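Local coordinates for 3-deoxy-D-manno-octulosonate 8-phosphate phosphatase KdsC (Haemophilus influenzae, PDB 4HGP), which catalyses the magnesium-dependent hydrolysis of 3-deoxy-D-manno-octulosonate 8-phosphate to 3-deoxy-D-manno-octulosonate and inorganic phosphate, a step in lipopolysaccharide biosynthesis, at residues 10-15 / 100-105; 34-39 / 63-68; 54-59 / 72-77. All coordinates share one frame; numbering follows the deposited sequence.

Contact 1. Residues 10-15 / 100-105; sequences FVITDV and EQTAYI. With MG (magnesium ion), chain B; VN4 (oxido(dioxo)vanadium), chain C.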
loop_
_atom_site.group_PDB
_atom_site.type_symbol
_atom_site.label_atom_id
_atom_site.label_comp_id
_atom_site.label_asym_id
_atom_site.label_seq_id
_atom_site.Cartn_x
_atom_site.Cartn_y
_atom_site.Cartn_z
ATOM N N PHE A 10 -20.464 -21.524 -10.874
ATOM C CA PHE A 10 -20.783 -20.117 -10.665
ATOM C C PHE A 10 -20.056 -19.591 -9.436
ATOM O O PHE A 10 -20.102 -20.209 -8.377
ATOM C CB PHE A 10 -22.293 -19.959 -10.486
ATOM C CG PHE A 10 -22.777 -18.531 -10.512
ATOM C CD1 PHE A 10 -22.111 -17.566 -11.253
ATOM C CD2 PHE A 10 -23.906 -18.163 -9.794
ATOM C CE1 PHE A 10 -22.560 -16.255 -11.277
ATOM C CE2 PHE A 10 -24.364 -16.858 -9.811
ATOM C CZ PHE A 10 -23.690 -15.902 -10.558
ATOM N N VAL A 11 -19.382 -18.456 -9.591
ATOM C CA VAL A 11 -18.684 -17.810 -8.483
ATOM C C VAL A 11 -19.186 -16.383 -8.280
ATOM O O VAL A 11 -19.169 -15.570 -9.209
ATOM C CB VAL A 11 -17.160 -17.747 -8.717
ATOM C CG1 VAL A 11 -16.494 -17.008 -7.575
ATOM C CG2 VAL A 11 -16.571 -19.146 -8.878
ATOM N N ILE A 12 -19.622 -16.084 -7.059
ATOM C CA ILE A 12 -20.014 -14.729 -6.697
ATOM C C ILE A 12 -18.981 -14.119 -5.749
ATOM O O ILE A 12 -18.610 -14.731 -4.747
ATOM C CB ILE A 12 -21.391 -14.713 -6.026
ATOM C CG1 ILE A 12 -22.424 -15.391 -6.935
ATOM C CG2 ILE A 12 -21.786 -13.287 -5.664
ATOM C CD1 ILE A 12 -23.808 -15.510 -6.311
ATOM N N THR A 13 -18.503 -12.924 -6.075
ATOM C CA THR A 13 -17.482 -12.297 -5.247
ATOM C C THR A 13 -17.891 -10.933 -4.698
ATOM O O THR A 13 -18.503 -10.116 -5.383
ATOM C CB THR A 13 -16.132 -12.187 -5.992
ATOM O OG1 THR A 13 -15.120 -11.704 -5.098
ATOM C CG2 THR A 13 -16.239 -11.260 -7.209
ATOM N N ASP A 14 -17.552 -10.714 -3.437
ATOM C CA ASP A 14 -17.626 -9.402 -2.832
ATOM C C ASP A 14 -16.456 -8.562 -3.370
ATOM O O ASP A 14 -15.492 -9.112 -3.890
ATOM C CB ASP A 14 -17.518 -9.555 -1.325
ATOM C CG ASP A 14 -17.407 -8.243 -0.634
ATOM O OD1 ASP A 14 -18.242 -7.370 -0.933
ATOM O OD2 ASP A 14 -16.467 -8.073 0.168
ATOM N N VAL A 15 -16.534 -7.238 -3.263
ATOM C CA VAL A 15 -15.470 -6.396 -3.809
ATOM C C VAL A 15 -14.510 -5.867 -2.760
ATOM O O VAL A 15 -13.309 -6.159 -2.791
ATOM C CB VAL A 15 -16.033 -5.201 -4.587
ATOM C CG1 VAL A 15 -14.905 -4.392 -5.217
ATOM C CG2 VAL A 15 -17.036 -5.679 -5.622
ATOM N N GLU A 100 -25.705 -25.364 -4.770
ATOM C CA GLU A 100 -24.583 -26.276 -4.569
ATOM C C GLU A 100 -23.590 -26.237 -5.732
ATOM O O GLU A 100 -22.520 -26.846 -5.667
ATOM C CB GLU A 100 -25.069 -27.707 -4.318
ATOM C CG GLU A 100 -25.504 -28.455 -5.550
ATOM C CD GLU A 100 -25.737 -29.942 -5.282
ATOM O OE1 GLU A 100 -26.659 -30.516 -5.905
ATOM O OE2 GLU A 100 -25.003 -30.537 -4.457
ATOM N N GLN A 101 -23.951 -25.512 -6.788
ATOM C CA GLN A 101 -23.052 -25.239 -7.903
ATOM C C GLN A 101 -22.404 -23.864 -7.729
ATOM O O GLN A 101 -21.626 -23.422 -8.580
ATOM C CB GLN A 101 -23.815 -25.284 -9.235
ATOM C CG GLN A 101 -24.256 -26.685 -9.687
ATOM C CD GLN A 101 -25.213 -26.670 -10.877
ATOM O OE1 GLN A 101 -26.029 -25.758 -11.032
ATOM N NE2 GLN A 101 -25.113 -27.689 -11.724
ATOM N N THR A 102 -22.730 -23.184 -6.634
ATOM C CA THR A 102 -22.293 -21.799 -6.446
ATOM C C THR A 102 -21.288 -21.615 -5.309
ATOM O O THR A 102 -21.480 -22.128 -4.210
ATOM C CB THR A 102 -23.488 -20.843 -6.199
ATOM O OG1 THR A 102 -24.468 -21.005 -7.228
ATOM C CG2 THR A 102 -23.026 -19.393 -6.168
ATOM N N ALA A 103 -20.223 -20.864 -5.587
ATOM C CA ALA A 103 -19.220 -20.510 -4.583
ATOM C C ALA A 103 -19.189 -19.004 -4.326
ATOM O O ALA A 103 -19.330 -18.209 -5.255
ATOM C CB ALA A 103 -17.850 -20.993 -5.012
ATOM N N TYR A 104 -19.005 -18.616 -3.064
ATOM C CA TYR A 104 -18.977 -17.201 -2.690
ATOM C C TYR A 104 -17.715 -16.911 -1.903
ATOM O O TYR A 104 -17.299 -17.714 -1.077
ATOM C CB TYR A 104 -20.200 -16.818 -1.841
ATOM C CG TYR A 104 -20.300 -15.333 -1.522
ATOM C CD1 TYR A 104 -21.000 -14.473 -2.359
ATOM C CD2 TYR A 104 -19.689 -14.789 -0.389
ATOM C CE1 TYR A 104 -21.097 -13.116 -2.081
ATOM C CE2 TYR A 104 -19.777 -13.431 -0.109
ATOM C CZ TYR A 104 -20.487 -12.600 -0.959
ATOM O OH TYR A 104 -20.594 -11.246 -0.705
ATOM N N ILE A 105 -17.116 -15.754 -2.150
ATOM C CA ILE A 105 -15.925 -15.348 -1.413
ATOM C C ILE A 105 -16.130 -13.955 -0.795
ATOM O O ILE A 105 -16.485 -13.003 -1.496
ATOM C CB ILE A 105 -14.683 -15.414 -2.319
ATOM C CG1 ILE A 105 -13.438 -14.880 -1.599
ATOM C CG2 ILE A 105 -14.940 -14.680 -3.622
ATOM C CD1 ILE A 105 -12.159 -15.059 -2.388
HETATM MG MG MG B . -16.038 -6.936 1.777
HETATM V V VN4 C . -18.327 -5.403 -0.195
HETATM O O1 VN4 C . -17.803 -4.934 -2.146
HETATM O O2 VN4 C . -16.911 -5.620 1.317
HETATM O O3 VN4 C . -20.316 -5.916 0.177
HETATM O O HOH W 1 -15.587 -5.660 3.343
HETATM O O HOH W 2 -17.705 -7.650 2.770
#
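Strands 10-13 and 102-105 are neighbours in the central parallel sheet of the HAD-type core, with Phe10 opposite Thr102, Val11 opposite Ala103, Ile12 opposite Tyr104 and Thr13 opposite Ile105. The ladder opens with a weak bond from Phe10 N to Gln101 O and is sound from there on. Ala103 N gives its hydrogen to Phe10 O at 2.9 Å, and Ile12 N gives its own to Ala103 O at 2.8 Å. Ile105 N bonds Ile12 O. The last rung runs from Asp14 N to Ile105 O, 3.2 Å long and almost straight (174°).

On one face, the CG2 branch of Ile12 lies 3.6 Å from Tyr104 CD1. Tyr104 OH is held by Asp111 and Lys84 and ends close to the Asp14 methylene. Helix 84-95 covers part of this face. On the other face, Thr13 and Ile105 lie side by side and point the same way, with Ile105 CG2 3.3 Å from Thr13 OG1. That hydroxyl is turned anti to its own backbone N (chi1 -174°) and donates to Asp14 O. Helix 147-158 packs on Val11, Thr13 and Ile105.

The carboxylate of Asp14 works with both oxygens. OD2 binds the magnesium ion at 2.0 Å; Asp16 O, Asp107 OD1, vanadate O2 and two waters are the other ligands. OD1 lies 2.1 Å from the vanadium atom V, and Val15 N donates to vanadate O1. Bonding from OD1 to a phosphate analogue is consistent with Asp14 being the nucleophile, as is the first aspartate of the DxD motif in HAD phosphatases. The sheet rung at its backbone fixes where this carboxylate starts.

Contact 2. Residues 34-39 / 63-68; sequences KSFHVR and PILRRR. With KDO (3-deoxy-alpha-D-manno-oct-2-ulopyranosonic acid), chain D.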
loop_
_atom_site.group_PDB
_atom_site.type_symbol
_atom_site.label_atom_id
_atom_site.label_comp_id
_atom_site.label_asym_id
_atom_site.label_seq_id
_atom_site.Cartn_x
_atom_site.Cartn_y
_atom_site.Cartn_z
ATOM N N LYS A 34 -10.430 2.929 -7.061
ATOM C CA LYS A 34 -10.506 1.571 -6.513
ATOM C C LYS A 34 -9.319 0.789 -7.048
ATOM O O LYS A 34 -9.005 0.871 -8.235
ATOM C CB LYS A 34 -11.810 0.850 -6.887
ATOM C CG LYS A 34 -13.090 1.532 -6.466
ATOM C CD LYS A 34 -14.285 0.629 -6.704
ATOM C CE LYS A 34 -14.328 -0.529 -5.719
ATOM N NZ LYS A 34 -14.327 -0.106 -4.285
ATOM N N SER A 35 -8.664 0.036 -6.168
ATOM C CA SER A 35 -7.491 -0.738 -6.545
ATOM C C SER A 35 -7.805 -2.243 -6.607
ATOM O O SER A 35 -8.048 -2.890 -5.592
ATOM C CB SER A 35 -6.341 -0.443 -5.577
ATOM O OG SER A 35 -6.051 0.950 -5.533
ATOM N N PHE A 36 -7.821 -2.791 -7.819
ATOM C CA PHE A 36 -8.043 -4.217 -8.009
ATOM C C PHE A 36 -6.709 -4.910 -8.254
ATOM O O PHE A 36 -5.689 -4.255 -8.416
ATOM C CB PHE A 36 -9.020 -4.459 -9.169
ATOM C CG PHE A 36 -10.313 -3.695 -9.036
ATOM C CD1 PHE A 36 -11.389 -4.234 -8.351
ATOM C CD2 PHE A 36 -10.447 -2.427 -9.589
ATOM C CE1 PHE A 36 -12.569 -3.523 -8.226
ATOM C CE2 PHE A 36 -11.624 -1.712 -9.462
ATOM C CZ PHE A 36 -12.692 -2.273 -8.785
ATOM N N HIS A 37 -6.695 -6.228 -8.261
ATOM C CA HIS A 37 -5.428 -6.922 -8.464
ATOM C C HIS A 37 -5.352 -7.617 -9.830
ATOM O O HIS A 37 -6.292 -8.286 -10.252
ATOM C CB HIS A 37 -5.172 -7.893 -7.315
ATOM C CG HIS A 37 -3.782 -8.433 -7.301
ATOM N ND1 HIS A 37 -2.806 -7.957 -6.453
ATOM C CD2 HIS A 37 -3.188 -9.376 -8.066
ATOM C CE1 HIS A 37 -1.677 -8.599 -6.682
ATOM N NE2 HIS A 37 -1.879 -9.462 -7.661
ATOM N N VAL A 38 -4.234 -7.448 -10.529
ATOM C CA VAL A 38 -4.096 -7.969 -11.893
ATOM C C VAL A 38 -4.196 -9.496 -12.025
ATOM O O VAL A 38 -4.791 -9.995 -12.981
ATOM C CB VAL A 38 -2.807 -7.443 -12.582
ATOM C CG1 VAL A 38 -1.570 -8.133 -12.038
ATOM C CG2 VAL A 38 -2.891 -7.639 -14.053
ATOM N N ARG A 39 -3.643 -10.229 -11.057
ATOM C CA ARG A 39 -3.691 -11.685 -11.086
ATOM C C ARG A 39 -5.091 -12.170 -10.743
ATOM O O ARG A 39 -5.498 -13.260 -11.138
ATOM C CB ARG A 39 -2.632 -12.297 -10.164
ATOM C CG ARG A 39 -1.209 -11.951 -10.580
ATOM C CD ARG A 39 -0.177 -12.809 -9.871
ATOM N NE ARG A 39 -0.066 -12.494 -8.446
ATOM C CZ ARG A 39 0.792 -11.614 -7.939
ATOM N NH1 ARG A 39 1.608 -10.939 -8.738
ATOM N NH2 ARG A 39 0.819 -11.391 -6.630
ATOM N N PRO A 63 -19.206 4.312 -10.213
ATOM C CA PRO A 63 -18.858 4.232 -11.637
ATOM C C PRO A 63 -17.510 3.538 -11.853
ATOM O O PRO A 63 -17.307 2.892 -12.885
ATOM C CB PRO A 63 -18.763 5.701 -12.054
ATOM C CG PRO A 63 -19.604 6.434 -11.070
ATOM C CD PRO A 63 -19.437 5.699 -9.778
ATOM N N ILE A 64 -16.614 3.672 -10.878
ATOM C CA ILE A 64 -15.310 3.014 -10.914
ATOM C C ILE A 64 -15.443 1.501 -10.920
ATOM O O ILE A 64 -14.818 0.823 -11.728
ATOM C CB ILE A 64 -14.457 3.383 -9.697
ATOM C CG1 ILE A 64 -14.437 4.897 -9.492
ATOM C CG2 ILE A 64 -13.039 2.830 -9.862
ATOM C CD1 ILE A 64 -13.570 5.331 -8.351
ATOM N N LEU A 65 -16.236 0.976 -9.990
ATOM C CA LEU A 65 -16.461 -0.464 -9.914
ATOM C C LEU A 65 -17.172 -0.954 -11.172
ATOM O O LEU A 65 -16.802 -1.977 -11.752
ATOM C CB LEU A 65 -17.240 -0.830 -8.648
ATOM C CG LEU A 65 -17.778 -2.260 -8.520
ATOM C CD1 LEU A 65 -16.684 -3.296 -8.759
ATOM C CD2 LEU A 65 -18.413 -2.473 -7.161
ATOM N N ARG A 66 -18.170 -0.199 -11.617
ATOM C CA ARG A 66 -18.886 -0.521 -12.851
ATOM C C ARG A 66 -17.973 -0.564 -14.079
ATOM O O ARG A 66 -18.220 -1.317 -15.014
ATOM C CB ARG A 66 -20.060 0.446 -13.057
ATOM C CG ARG A 66 -21.232 0.144 -12.145
ATOM C CD ARG A 66 -22.347 1.180 -12.229
ATOM N NE ARG A 66 -23.372 0.898 -11.227
ATOM C CZ ARG A 66 -24.331 -0.007 -11.387
ATOM N NH1 ARG A 66 -24.398 -0.702 -12.517
ATOM N NH2 ARG A 66 -25.223 -0.217 -10.428
ATOM N N ARG A 67 -16.908 0.232 -14.068
ATOM C CA ARG A 67 -15.934 0.216 -15.157
ATOM C C ARG A 67 -15.060 -1.048 -15.128
ATOM O O ARG A 67 -14.835 -1.681 -16.163
ATOM C CB ARG A 67 -15.064 1.473 -15.100
ATOM C CG ARG A 67 -13.947 1.499 -16.119
ATOM C CD ARG A 67 -14.480 1.276 -17.524
ATOM N NE ARG A 67 -13.404 1.184 -18.503
ATOM C CZ ARG A 67 -13.017 2.183 -19.288
ATOM N NH1 ARG A 67 -13.620 3.358 -19.215
ATOM N NH2 ARG A 67 -12.037 2.003 -20.154
ATOM N N ARG A 68 -14.566 -1.408 -13.943
ATOM C CA ARG A 68 -13.770 -2.626 -13.778
ATOM C C ARG A 68 -14.589 -3.862 -14.159
ATOM O O ARG A 68 -14.089 -4.793 -14.801
ATOM C CB ARG A 68 -13.259 -2.741 -12.341
ATOM C CG ARG A 68 -12.438 -3.993 -12.067
ATOM C CD ARG A 68 -11.160 -4.041 -12.893
ATOM N NE ARG A 68 -10.267 -5.115 -12.447
ATOM C CZ ARG A 68 -9.293 -5.642 -13.182
ATOM N NH1 ARG A 68 -9.071 -5.192 -14.408
ATOM N NH2 ARG A 68 -8.543 -6.620 -12.694
HETATM C C1 KDO D . -6.548 -7.504 -15.370
HETATM O O1A KDO D . -6.932 -6.406 -15.841
HETATM O O1B KDO D . -6.619 -7.703 -14.134
HETATM C C2 KDO D . -5.987 -8.568 -16.259
HETATM O O2 KDO D . -5.578 -9.699 -15.387
HETATM C C3 KDO D . -6.815 -8.941 -17.010
HETATM C C4 KDO D . -6.459 -9.642 -18.020
HETATM O O4 KDO D . -7.372 -9.207 -19.161
HETATM C C5 KDO D . -5.095 -9.481 -18.580
HETATM O O5 KDO D . -5.233 -8.523 -19.525
HETATM C C6 KDO D . -3.822 -9.131 -17.634
HETATM O O6 KDO D . -4.764 -8.058 -16.987
HETATM C C7 KDO D . -2.754 -8.632 -18.153
HETATM O O7 KDO D . -3.093 -7.882 -19.351
HETATM C C8 KDO D . -1.694 -9.748 -18.489
HETATM O O8 KDO D . -0.381 -9.349 -18.682
#
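Phe36 and Arg68 carry this contact, and the two side chains run antiparallel, one over the other. The aliphatic part of Arg68 lies over one face of the Phe36 ring. Its CG sits 3.5 Å from the ring centroid and only 8° off the normal, a CH-pi contact. CB of Arg68 approaches the outer part of the ring, 3.5 Å from Phe36 CE2. Further along, NE passes 3.6 Å from Phe36 CB. The arginine chain leaves the helix with CG anti to the backbone N and then bends at chi2 (63°), which lays it across the ring. Its guanidinium is tilted 37° to the ring plane.

This placement aims the two terminal nitrogens at the carboxylate of KDO (chain D). Arg68 NH1 donates to O1A at 2.8 Å and Arg68 NH2 to O1B at 2.6 Å. Both bonds are nearly straight, and the carboxylate carbon lies in the guanidinium plane at its edge. The two-pronged grip should fix the rotation of the sugar acid's carboxylate. KDO O2 also donates to Val38 O.

Toward the start of the helix the packing is apolar and oblique. Lys34 CG meets Ile64 CG2 at 3.6 Å, and Lys34 CD lies 3.8 Å from Leu65 CB. The Leu65 side chain also crosses Phe36 at about a right angle. The lysine chain then bends away, and its NZ makes salt bridges with Asp16 and Glu31.

Strand 34-37 pairs antiparallel with a strand of the second subunit, and Arg68 NH1 also bonds Tyr26 OH of that subunit. Arg68 and the start of helix 38-49 hold the product KDO at a subunit interface of this homotetrameric KdsC enzyme, consistent with a place in the substrate site, as in its relatives.

Contact 3. Residues 54-59 / 72-77; sequences VAVLSG and LGIKLF. With VN4 (oxido(dioxo)vanadium), chain C; KDO (3-deoxy-alpha-D-manno-oct-2-ulopyranosonic acid), chain E.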
loop_
_atom_site.group_PDB
_atom_site.type_symbol
_atom_site.label_atom_id
_atom_site.label_comp_id
_atom_site.label_asym_id
_atom_site.label_seq_id
_atom_site.Cartn_x
_atom_site.Cartn_y
_atom_site.Cartn_z
ATOM N N VAL A 54 -18.977 -15.734 -13.535
ATOM C CA VAL A 54 -18.513 -14.942 -12.404
ATOM C C VAL A 54 -19.491 -13.790 -12.149
ATOM O O VAL A 54 -19.925 -13.119 -13.081
ATOM C CB VAL A 54 -17.073 -14.403 -12.646
ATOM C CG1 VAL A 54 -16.613 -13.527 -11.481
ATOM C CG2 VAL A 54 -16.092 -15.549 -12.879
ATOM N N ALA A 55 -19.853 -13.572 -10.890
ATOM C CA ALA A 55 -20.721 -12.452 -10.542
ATOM C C ALA A 55 -20.159 -11.630 -9.390
ATOM O O ALA A 55 -19.397 -12.127 -8.553
ATOM C CB ALA A 55 -22.129 -12.937 -10.217
ATOM N N VAL A 56 -20.536 -10.358 -9.360
ATOM C CA VAL A 56 -20.083 -9.453 -8.330
ATOM C C VAL A 56 -21.257 -9.040 -7.459
ATOM O O VAL A 56 -22.329 -8.733 -7.964
ATOM C CB VAL A 56 -19.423 -8.224 -8.952
ATOM C CG1 VAL A 56 -19.140 -7.189 -7.896
ATOM C CG2 VAL A 56 -18.156 -8.633 -9.659
ATOM N N LEU A 57 -21.051 -9.064 -6.144
ATOM C CA LEU A 57 -22.062 -8.654 -5.181
ATOM C C LEU A 57 -21.426 -7.734 -4.143
ATOM O O LEU A 57 -20.604 -8.175 -3.340
ATOM C CB LEU A 57 -22.676 -9.882 -4.504
ATOM C CG LEU A 57 -23.818 -9.659 -3.513
ATOM C CD1 LEU A 57 -24.910 -8.793 -4.129
ATOM C CD2 LEU A 57 -24.376 -10.994 -3.057
ATOM N N SER A 58 -21.815 -6.463 -4.166
ATOM C CA SER A 58 -21.195 -5.447 -3.320
ATOM C C SER A 58 -22.226 -4.565 -2.626
ATOM O O SER A 58 -23.239 -4.207 -3.217
ATOM C CB SER A 58 -20.252 -4.567 -4.154
ATOM O OG SER A 58 -19.647 -3.560 -3.365
ATOM N N GLY A 59 -21.956 -4.213 -1.373
ATOM C CA GLY A 59 -22.802 -3.293 -0.637
ATOM C C GLY A 59 -22.558 -1.846 -1.026
ATOM O O GLY A 59 -23.263 -0.941 -0.574
ATOM N N LEU A 72 -13.736 -6.469 -17.332
ATOM C CA LEU A 72 -13.534 -7.898 -17.147
ATOM C C LEU A 72 -14.531 -8.771 -17.900
ATOM O O LEU A 72 -14.369 -9.984 -17.955
ATOM C CB LEU A 72 -13.567 -8.248 -15.662
ATOM C CG LEU A 72 -12.434 -7.659 -14.827
ATOM C CD1 LEU A 72 -12.640 -7.963 -13.342
ATOM C CD2 LEU A 72 -11.093 -8.183 -15.309
ATOM N N GLY A 73 -15.558 -8.162 -18.477
ATOM C CA GLY A 73 -16.560 -8.920 -19.203
ATOM C C GLY A 73 -17.551 -9.589 -18.274
ATOM O O GLY A 73 -18.203 -10.571 -18.644
ATOM N N ILE A 74 -17.661 -9.068 -17.058
ATOM C CA ILE A 74 -18.608 -9.597 -16.083
ATOM C C ILE A 74 -20.016 -9.074 -16.375
ATOM O O ILE A 74 -20.209 -7.870 -16.548
ATOM C CB ILE A 74 -18.184 -9.235 -14.637
ATOM C CG1 ILE A 74 -16.817 -9.857 -14.317
ATOM C CG2 ILE A 74 -19.241 -9.695 -13.637
ATOM C CD1 ILE A 74 -16.288 -9.533 -12.943
ATOM N N LYS A 75 -20.992 -9.981 -16.418
ATOM C CA LYS A 75 -22.353 -9.661 -16.847
ATOM C C LYS A 75 -23.343 -9.544 -15.683
ATOM O O LYS A 75 -24.192 -8.653 -15.660
ATOM C CB LYS A 75 -22.839 -10.742 -17.818
ATOM C CG LYS A 75 -23.739 -10.248 -18.933
ATOM C CD LYS A 75 -25.139 -10.859 -18.860
ATOM C CE LYS A 75 -26.018 -10.122 -17.853
ATOM N NZ LYS A 75 -27.473 -10.310 -18.111
ATOM N N LEU A 76 -23.237 -10.457 -14.726
ATOM C CA LEU A 76 -24.218 -10.564 -13.655
ATOM C C LEU A 76 -23.684 -9.922 -12.380
ATOM O O LEU A 76 -22.568 -10.222 -11.966
ATOM C CB LEU A 76 -24.541 -12.040 -13.408
ATOM C CG LEU A 76 -25.038 -12.817 -14.631
ATOM C CD1 LEU A 76 -25.074 -14.310 -14.356
ATOM C CD2 LEU A 76 -26.397 -12.312 -15.050
ATOM N N PHE A 77 -24.471 -9.041 -11.760
ATOM C CA PHE A 77 -24.025 -8.311 -10.569
ATOM C C PHE A 77 -25.124 -7.484 -9.900
ATOM O O PHE A 77 -26.006 -6.964 -10.565
ATOM C CB PHE A 77 -22.820 -7.404 -10.891
ATOM C CG PHE A 77 -23.065 -6.411 -12.009
ATOM C CD1 PHE A 77 -23.687 -5.199 -11.758
ATOM C CD2 PHE A 77 -22.640 -6.681 -13.301
ATOM C CE1 PHE A 77 -23.900 -4.288 -12.776
ATOM C CE2 PHE A 77 -22.846 -5.776 -14.315
ATOM C CZ PHE A 77 -23.477 -4.579 -14.056
HETATM V V VN4 C . -18.327 -5.403 -0.195
HETATM O O1 VN4 C . -17.803 -4.934 -2.146
HETATM O O2 VN4 C . -16.911 -5.620 1.317
HETATM O O3 VN4 C . -20.316 -5.916 0.177
HETATM C C1 KDO E . -17.685 1.710 4.441
HETATM O O1A KDO E . -17.898 2.609 3.591
HETATM O O1B KDO E . -16.578 1.666 5.029
HETATM C C2 KDO E . -18.725 0.678 4.746
HETATM O O2 KDO E . -18.138 -0.259 5.736
HETATM C C3 KDO E . -19.675 1.193 5.218
HETATM C C4 KDO E . -20.764 0.525 5.291
HETATM O O4 KDO E . -21.878 1.532 5.027
HETATM C C5 KDO E . -21.028 -0.556 4.310
HETATM O O5 KDO E . -21.688 0.061 3.303
HETATM C C6 KDO E . -19.827 -1.462 3.699
HETATM O O6 KDO E . -19.077 -0.102 3.499
HETATM C C7 KDO E . -20.009 -2.116 2.604
HETATM O O7 KDO E . -20.998 -1.436 1.783
HETATM C C8 KDO E . -20.456 -3.601 2.879
HETATM O O8 KDO E . -20.317 -4.515 1.848
HETATM O O HOH W 3 -21.558 -12.904 -15.202
#
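Strand 53-57, helix 63-72 and strand 76-78 form a beta-alpha-beta unit, and here Val56 and Ala55 meet Leu76 and Phe77 as its two parallel strands come together.

Within these segments one weak backbone bond crosses, from Val56 N to Leu76 O at 3.3 Å. Phe78 continues the pairing with Val56 and Ser58. CA-H...O contacts add to it, with Phe77 CA 3.1 Å from Val56 O. Where the segments diverge, water 3 bridges them: it donates to Val54 O at 2.7 Å and accepts from Leu76 N at 3.0 Å.

Apolar packing does the rest. Ile74 CD1 lies 3.9 Å from Val56 CG2, the two side chains crossing at about a right angle, and it also nears Val54 CG1. Ala55 CB lies 4.1 Å from Leu76 CB. The Phe77 ring, with CG between its backbone N and carbonyl carbon (chi1 56°), turns away to Arg66 and Ile69 of the helix.

The helix ends in a Schellman motif at Gly73, whose phi is positive. Beyond the first strand, the loop reaches the phosphate site, where Gly59 N donates to vanadate O3 at 2.8 Å, with an N-H...O angle of 151°.

How the contacts relate
Contacts 1 and 3 are parts of one parallel sheet. Strand 53-57 lies beside strand 10-13, and Val11 O probably accepts from Ala55 N at 2.7 Å. Their centres are 10 Å apart. Both end at the vanadate: Asp14 and Val15 come from contact 1, Gly59 from contact 3. Contact 2 lies farther out, with its centre 18 Å from that of contact 1 and 11 Å from that of contact 3. Val15 links it to the core, with CG2 3.8 Å from Leu65 CD2. The KDO near Gly59 is held by Val38 and Arg68 of the third subunit, so each active site joins contacts of two chains.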